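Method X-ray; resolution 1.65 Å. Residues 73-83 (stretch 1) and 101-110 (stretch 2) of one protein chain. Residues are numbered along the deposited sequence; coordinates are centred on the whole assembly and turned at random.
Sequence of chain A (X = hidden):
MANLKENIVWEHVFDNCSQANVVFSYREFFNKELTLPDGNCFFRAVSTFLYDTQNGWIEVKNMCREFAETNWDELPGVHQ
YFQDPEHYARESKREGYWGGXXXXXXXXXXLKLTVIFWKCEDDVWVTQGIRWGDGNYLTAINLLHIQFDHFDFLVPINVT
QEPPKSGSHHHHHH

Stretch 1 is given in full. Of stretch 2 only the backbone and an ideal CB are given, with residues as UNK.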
# COMPACT_ATOMS: atom_id res chain seq x y z
N ASP A 73 -18.03 7.83 -1.89
CA ASP A 73 -18.30 8.59 -0.67
C ASP A 73 -17.41 8.17 0.49
O ASP A 73 -17.25 8.96 1.43
CB ASP A 73 -19.76 8.43 -0.25
CG ASP A 73 -20.71 9.24 -1.11
OD1 ASP A 73 -20.24 10.15 -1.82
OD2 ASP A 73 -21.93 8.96 -1.07
N GLU A 74 -16.83 6.97 0.45
CA GLU A 74 -16.01 6.48 1.55
C GLU A 74 -14.53 6.79 1.39
O GLU A 74 -13.72 6.23 2.13
CB GLU A 74 -16.17 4.96 1.71
CG GLU A 74 -17.58 4.42 1.59
CD GLU A 74 -17.62 2.90 1.55
OE1 GLU A 74 -16.59 2.26 1.85
OE2 GLU A 74 -18.68 2.34 1.20
N LEU A 75 -14.14 7.67 0.46
CA LEU A 75 -12.74 7.82 0.07
C LEU A 75 -12.25 9.26 0.22
O LEU A 75 -11.79 9.88 -0.75
CB LEU A 75 -12.56 7.35 -1.37
CG LEU A 75 -12.86 5.86 -1.62
CD1 LEU A 75 -12.87 5.59 -3.12
CD2 LEU A 75 -11.83 4.97 -0.92
N PRO A 76 -12.27 9.81 1.44
CA PRO A 76 -11.84 11.22 1.62
C PRO A 76 -10.40 11.48 1.23
O PRO A 76 -10.07 12.60 0.84
CB PRO A 76 -12.05 11.47 3.12
CG PRO A 76 -12.75 10.30 3.66
CD PRO A 76 -12.62 9.17 2.71
N GLY A 77 -9.51 10.49 1.38
CA GLY A 77 -8.14 10.70 0.95
C GLY A 77 -8.04 10.88 -0.55
O GLY A 77 -7.34 11.78 -1.03
N VAL A 78 -8.76 10.04 -1.30
CA VAL A 78 -8.80 10.15 -2.76
C VAL A 78 -9.35 11.51 -3.16
O VAL A 78 -8.89 12.12 -4.14
CB VAL A 78 -9.64 9.01 -3.36
CG1 VAL A 78 -9.74 9.15 -4.88
CG2 VAL A 78 -9.08 7.64 -2.97
N HIS A 79 -10.34 12.01 -2.41
CA HIS A 79 -10.98 13.29 -2.75
C HIS A 79 -10.01 14.45 -2.73
O HIS A 79 -10.28 15.48 -3.36
CB HIS A 79 -12.11 13.59 -1.78
CG HIS A 79 -13.20 12.57 -1.79
ND1 HIS A 79 -14.15 12.50 -0.79
CD2 HIS A 79 -13.49 11.59 -2.67
CE1 HIS A 79 -14.98 11.50 -1.06
NE2 HIS A 79 -14.61 10.94 -2.19
N GLN A 80 -8.90 14.33 -1.99
CA GLN A 80 -7.93 15.41 -1.93
C GLN A 80 -7.25 15.65 -3.27
O GLN A 80 -6.72 16.74 -3.50
CB GLN A 80 -6.87 15.12 -0.87
CG GLN A 80 -7.40 14.91 0.54
CD GLN A 80 -6.30 14.51 1.51
OE1 GLN A 80 -5.68 13.46 1.37
NE2 GLN A 80 -6.06 15.37 2.49
N TYR A 81 -7.26 14.65 -4.15
CA TYR A 81 -6.49 14.69 -5.38
C TYR A 81 -7.33 14.51 -6.64
O TYR A 81 -6.83 14.81 -7.73
CB TYR A 81 -5.40 13.61 -5.36
CG TYR A 81 -4.45 13.76 -4.21
CD1 TYR A 81 -3.53 14.80 -4.16
CD2 TYR A 81 -4.46 12.86 -3.15
CE1 TYR A 81 -2.66 14.94 -3.10
CE2 TYR A 81 -3.59 12.99 -2.08
CZ TYR A 81 -2.69 14.04 -2.07
OH TYR A 81 -1.82 14.19 -1.02
N PHE A 82 -8.57 14.05 -6.53
CA PHE A 82 -9.36 13.72 -7.70
C PHE A 82 -10.78 14.25 -7.53
O PHE A 82 -11.36 14.16 -6.45
CB PHE A 82 -9.36 12.20 -7.92
CG PHE A 82 -7.99 11.65 -8.24
CD1 PHE A 82 -7.47 11.79 -9.52
CD2 PHE A 82 -7.22 11.05 -7.27
CE1 PHE A 82 -6.20 11.32 -9.82
CE2 PHE A 82 -5.96 10.56 -7.56
CZ PHE A 82 -5.45 10.69 -8.84
N GLN A 83 -11.32 14.82 -8.61
CA GLN A 83 -12.60 15.51 -8.53
C GLN A 83 -13.76 14.53 -8.43
O GLN A 83 -14.76 14.81 -7.76
CB GLN A 83 -12.78 16.42 -9.75
CG GLN A 83 -12.00 17.71 -9.67
CD GLN A 83 -12.60 18.79 -10.56
OE1 GLN A 83 -12.35 19.98 -10.36
NE2 GLN A 83 -13.40 18.37 -11.54
N UNK A 101 -0.27 5.95 -1.92
CA UNK A 101 -1.18 6.21 -0.81
C UNK A 101 -2.63 6.28 -1.24
O UNK A 101 -3.53 5.87 -0.49
CB UNK A 101 -0.79 7.52 -0.11
N UNK A 102 -2.91 6.82 -2.43
CA UNK A 102 -4.29 6.85 -2.91
C UNK A 102 -4.88 5.45 -2.96
O UNK A 102 -5.98 5.19 -2.46
CB UNK A 102 -4.36 7.50 -4.29
N UNK A 103 -4.14 4.51 -3.56
CA UNK A 103 -4.64 3.15 -3.70
C UNK A 103 -4.55 2.36 -2.40
O UNK A 103 -5.34 1.42 -2.20
CB UNK A 103 -3.87 2.42 -4.80
N UNK A 104 -3.61 2.70 -1.52
CA UNK A 104 -3.58 2.05 -0.21
C UNK A 104 -4.88 2.32 0.55
O UNK A 104 -5.46 1.39 1.14
CB UNK A 104 -2.38 2.54 0.60
N UNK A 105 -5.38 3.56 0.50
CA UNK A 105 -6.68 3.85 1.09
C UNK A 105 -7.78 3.03 0.42
O UNK A 105 -8.59 2.39 1.10
CB UNK A 105 -6.99 5.34 0.98
N UNK A 106 -7.81 3.05 -0.92
CA UNK A 106 -8.87 2.35 -1.64
C UNK A 106 -8.86 0.86 -1.31
O UNK A 106 -9.90 0.26 -1.03
CB UNK A 106 -8.72 2.56 -3.15
N UNK A 107 -7.68 0.25 -1.35
CA UNK A 107 -7.62 -1.20 -1.15
C UNK A 107 -7.93 -1.58 0.30
O UNK A 107 -8.55 -2.62 0.54
CB UNK A 107 -6.24 -1.73 -1.54
N UNK A 108 -7.49 -0.77 1.27
CA UNK A 108 -7.83 -1.09 2.66
C UNK A 108 -9.34 -1.15 2.87
O UNK A 108 -9.84 -1.99 3.64
CB UNK A 108 -7.22 -0.06 3.61
N UNK A 109 -10.08 -0.31 2.15
CA UNK A 109 -11.53 -0.23 2.32
C UNK A 109 -12.27 -1.22 1.43
O UNK A 109 -13.32 -1.73 1.84
CB UNK A 109 -12.02 1.19 2.02
N UNK A 110 -11.73 -1.53 0.25
CA UNK A 110 -12.32 -2.56 -0.60
C UNK A 110 -12.11 -3.95 -0.01
O UNK A 110 -13.05 -4.75 0.09
CB UNK A 110 -11.73 -2.49 -2.01

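Stretch 2 is helical throughout, so positions three or four apart return to the same side, and 102, 105, 106 and 109 line up along stretch 1. At position 101 the CB points sideways and finds nothing of stretch 1 within 5.5 Å; many residues would serve, and the deposited one is Ser 101.

Position 102 also points sideways, but its ideal CB lies 4.8 Å from Phe 82 CE2, 4.9 Å from Val 78 CG2 and 5.5 Å from Tyr 81 CD2. Two rings and a methyl group call for a compact apolar side chain such as valine, isoleucine or leucine. The residue is Val 102, with chi1 in t. Its CG1 lies 3.9 Å from Val 78 CG2 and its CG2 lies 4.0 Å from Tyr 81 CD2, while CG1 and CG2 are each 4.2 Å from Phe 82 CE2, so both branches share the phenylalanine ring.

Position 103 points away and 104 is out of reach, so stretch 1 says little about either; they are Glu 103 and Ala 104.

Position 105 points toward stretch 1, where the backbone turns into a short helix. Its ideal CB is 5.5 Å from Gly 77 CA, and the amides of Gly 77 and Val 78 offer donors. An acceptor on a side chain long enough to reach them is wanted: glutamate, or perhaps glutamine. Glu 105, extended with chi1 and chi2 both t, accepts a hydrogen bond at OE1 from Gly 77 N (3.0 Å) and a weak one at OE2 from Val 78 N (2.9 Å). The glycine matters here, since an ideal CB on Gly 77 would lie 2.3 Å from Glu 105 OE2, a clash.

Position 106 points sideways, its ideal CB 4.5 Å from Leu 75 CD2 and 5.1 Å from Val 78 CG2. An aliphatic residue suits these methyls. Ile 106 places CG1 3.7 Å from Val 78 CG2 and 4.0 Å from Leu 75 CD2.

Position 107 points away and 108 is out of reach, leaving the choice open. They are Leu 107 and Ser 108, whose OG donates to Glu 105 O at 2.8 Å.

Position 109 points toward stretch 1, near Leu 75 CD2 and Glu 74, whose carbonyl is an acceptor. A long side chain with an apolar stem and a donor tip fits: lysine or arginine. In Lys 109, CD packs 3.9 Å from Leu 75 CD2, and NZ donates to Glu 74 O at 2.8 Å while forming a salt bridge with Glu 105 OE1 at 2.9 Å.

Position 110 points sideways beyond stretch 1's reach; it is Leu 110.

Stretch 2 (101-110) SVEAEILSKL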
# COMPACT_ATOMS: atom_id res chain seq x y z
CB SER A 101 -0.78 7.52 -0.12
OG SER A 101 0.55 7.43 0.36
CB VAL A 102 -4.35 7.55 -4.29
CG1 VAL A 102 -5.71 7.35 -4.94
CG2 VAL A 102 -4.05 9.04 -4.14
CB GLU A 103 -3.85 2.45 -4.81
CG GLU A 103 -4.23 2.95 -6.20
CD GLU A 103 -3.60 4.29 -6.58
OE1 GLU A 103 -2.53 4.66 -6.05
OE2 GLU A 103 -4.18 4.98 -7.44
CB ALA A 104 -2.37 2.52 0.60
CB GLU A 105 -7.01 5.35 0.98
CG GLU A 105 -8.41 5.67 1.54
CD GLU A 105 -8.89 7.08 1.23
OE1 GLU A 105 -9.89 7.51 1.83
OE2 GLU A 105 -8.26 7.76 0.41
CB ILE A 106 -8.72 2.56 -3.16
CG1 ILE A 106 -9.00 4.02 -3.54
CG2 ILE A 106 -9.67 1.63 -3.92
CD1 ILE A 106 -8.63 4.34 -4.99
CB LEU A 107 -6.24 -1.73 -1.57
CG LEU A 107 -6.08 -1.70 -3.08
CD1 LEU A 107 -4.61 -1.74 -3.45
CD2 LEU A 107 -6.84 -2.87 -3.71
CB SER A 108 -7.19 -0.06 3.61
OG SER A 108 -7.83 1.20 3.52
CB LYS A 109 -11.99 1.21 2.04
CG LYS A 109 -11.43 2.18 3.09
CD LYS A 109 -11.69 3.65 2.78
CE LYS A 109 -11.28 4.52 3.98
NZ LYS A 109 -11.43 5.98 3.69
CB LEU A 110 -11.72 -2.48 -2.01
CG LEU A 110 -11.98 -3.69 -2.92
CD1 LEU A 110 -13.44 -3.79 -3.32
CD2 LEU A 110 -11.10 -3.62 -4.16
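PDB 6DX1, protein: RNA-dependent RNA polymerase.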